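Local coordinates for Co-chaperone DjlA N-terminal domain-containing protein (Porphyromonas gingivalis, PDB 2H5N), which is of unknown function but belongs to the all-helical TerB-like family and binds magnesium, at the interface of chains A and B. Coordinates in Å, arbitrary orientation; residue numbers count along the deposited sequence, not the author numbering. Chains: chain A/B, Hypothetical protein PG_1108.

The interface of chains A and B. Residues chain A 24, 27-28, 73, 108, 112, 115; chain B 111, 115.
The backbone carbonyl O of A:Ser27 meets a methyl group of the partner chain, CD1 of B:Leu111, at 3.4 Å, and this van der Waals touch is made by the tip of a leucine inserted into a groove between two helices of chain A. B:Leu111 has its CG anti to the backbone N (chi1 -178°), which carries the isobutyl fork away from its own helix and across the boundary. The two prongs then part: CD1 lies against the backbone of helix 15-30 and also packs on CB of A:Ser27, whereas CD2 of B:Leu111 turns to helix 103-116 and lies 3.6 Å from the carbonyl O of A:Leu108. The side chain of A:Leu108 slants across that of B:Leu111, its own CD2 reaching the same methyl.

One helical turn further on, B:Leu115 enters the groove beside it. CD2 of B:Leu115 points to helix 15-30 and meets the terminal methyl CE of A:Met24 at 3.6 Å. The methionine chain bends at both chi2 and chi3 (-65° and 91°), bringing its sulfur SD as well as CE against the leucine. The other prong, CD1 of B:Leu115, touches CD1 of A:Leu115 at 3.7 Å, a like-with-like meeting of the same position in the two copies. A:Ile112 faces both leucines from one side, its CB near CD2 of B:Leu111 and its CG1 4.0 Å from CD1 of B:Leu115, and the side chains of A:Ile112 and B:Leu115 run nearly perpendicular. A:Val73 adds a looser apolar contact, its CG2 facing CB of B:Leu115 at 4.1 Å.

Neighbouring leucines of B helix 103-115 thus act as apolar knobs in a groove formed by A helices 15-30 and 103-116, with helix 69-77 flanking one end. The patch belongs to a two-fold symmetric helix-packing interface, in which the exchanged contacts recur; this pairing may or may not persist in solution.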
loop_
_atom_site.group_PDB
_atom_site.type_symbol
_atom_site.label_atom_id
_atom_site.label_comp_id
_atom_site.label_asym_id
_atom_site.label_seq_id
_atom_site.Cartn_x
_atom_site.Cartn_y
_atom_site.Cartn_z
ATOM N N MET A 24 -1.997 -13.620 1.621
ATOM C CA MET A 24 -2.822 -13.361 2.808
ATOM C C MET A 24 -2.044 -12.591 3.876
ATOM O O MET A 24 -2.561 -11.653 4.471
ATOM C CB MET A 24 -3.463 -14.657 3.346
ATOM C CG MET A 24 -4.520 -15.285 2.354
ATOM S SD MET A 24 -5.985 -14.233 2.084
ATOM C CE MET A 24 -5.435 -13.267 0.653
ATOM N N SER A 27 -1.561 -8.964 2.762
ATOM C CA SER A 27 -2.802 -8.225 2.862
ATOM C C SER A 27 -3.043 -7.849 4.314
ATOM O O SER A 27 -3.418 -6.718 4.609
ATOM C CB SER A 27 -3.972 -9.055 2.316
ATOM O OG SER A 27 -3.693 -9.562 1.013
ATOM N N MET A 28 -2.843 -8.804 5.225
ATOM C CA MET A 28 -3.053 -8.558 6.666
ATOM C C MET A 28 -2.150 -7.432 7.189
ATOM O O MET A 28 -2.670 -6.492 7.809
ATOM C CB MET A 28 -2.908 -9.853 7.476
ATOM C CG MET A 28 -3.121 -9.767 9.007
ATOM S SD MET A 28 -2.888 -11.320 9.904
ATOM C CE MET A 28 -1.113 -11.517 9.678
ATOM N N VAL A 73 -7.716 -16.428 -1.253
ATOM C CA VAL A 73 -8.778 -16.832 -0.314
ATOM C C VAL A 73 -9.420 -18.176 -0.726
ATOM O O VAL A 73 -9.480 -19.119 0.078
ATOM C CB VAL A 73 -9.882 -15.745 -0.193
ATOM C CG1 VAL A 73 -11.103 -16.267 0.626
ATOM C CG2 VAL A 73 -9.317 -14.385 0.406
ATOM N N LEU A 108 -7.651 -8.007 13.101
ATOM C CA LEU A 108 -7.259 -8.214 11.709
ATOM C C LEU A 108 -7.023 -9.687 11.400
ATOM O O LEU A 108 -7.407 -10.188 10.317
ATOM C CB LEU A 108 -6.010 -7.423 11.358
ATOM C CG LEU A 108 -6.173 -5.911 11.218
ATOM C CD1 LEU A 108 -4.784 -5.245 11.161
ATOM C CD2 LEU A 108 -7.004 -5.591 9.998
ATOM N N ILE A 112 -9.356 -12.009 8.755
ATOM C CA ILE A 112 -8.772 -12.825 7.667
ATOM C C ILE A 112 -9.048 -14.302 7.872
ATOM O O ILE A 112 -9.396 -15.017 6.939
ATOM C CB ILE A 112 -7.257 -12.548 7.451
ATOM C CG1 ILE A 112 -6.747 -13.134 6.121
ATOM C CG2 ILE A 112 -6.446 -13.107 8.574
ATOM C CD1 ILE A 112 -5.660 -12.276 5.419
ATOM N N LEU A 115 -12.623 -15.017 6.820
ATOM C CA LEU A 115 -12.819 -14.996 5.382
ATOM C C LEU A 115 -12.247 -16.241 4.702
ATOM O O LEU A 115 -12.828 -16.734 3.735
ATOM C CB LEU A 115 -12.299 -13.703 4.719
ATOM C CG LEU A 115 -12.964 -12.328 4.950
ATOM C CD1 LEU A 115 -12.927 -11.473 3.685
ATOM C CD2 LEU A 115 -14.392 -12.371 5.478
ATOM N N LEU B 111 -8.942 -4.272 4.738
ATOM C CA LEU B 111 -8.622 -5.686 4.588
ATOM C C LEU B 111 -9.741 -6.438 3.893
ATOM O O LEU B 111 -9.474 -7.194 2.996
ATOM C CB LEU B 111 -8.241 -6.363 5.912
ATOM C CG LEU B 111 -7.835 -7.836 5.843
ATOM C CD1 LEU B 111 -6.515 -8.115 5.034
ATOM C CD2 LEU B 111 -7.696 -8.385 7.264
ATOM N N LEU B 115 -9.537 -8.329 0.213
ATOM C CA LEU B 115 -9.829 -9.752 0.030
ATOM C C LEU B 115 -10.974 -10.025 -0.955
ATOM O O LEU B 115 -10.982 -11.057 -1.636
ATOM C CB LEU B 115 -10.063 -10.457 1.367
ATOM C CG LEU B 115 -8.947 -10.395 2.427
ATOM C CD1 LEU B 115 -9.238 -11.326 3.642
ATOM C CD2 LEU B 115 -7.543 -10.681 1.882
#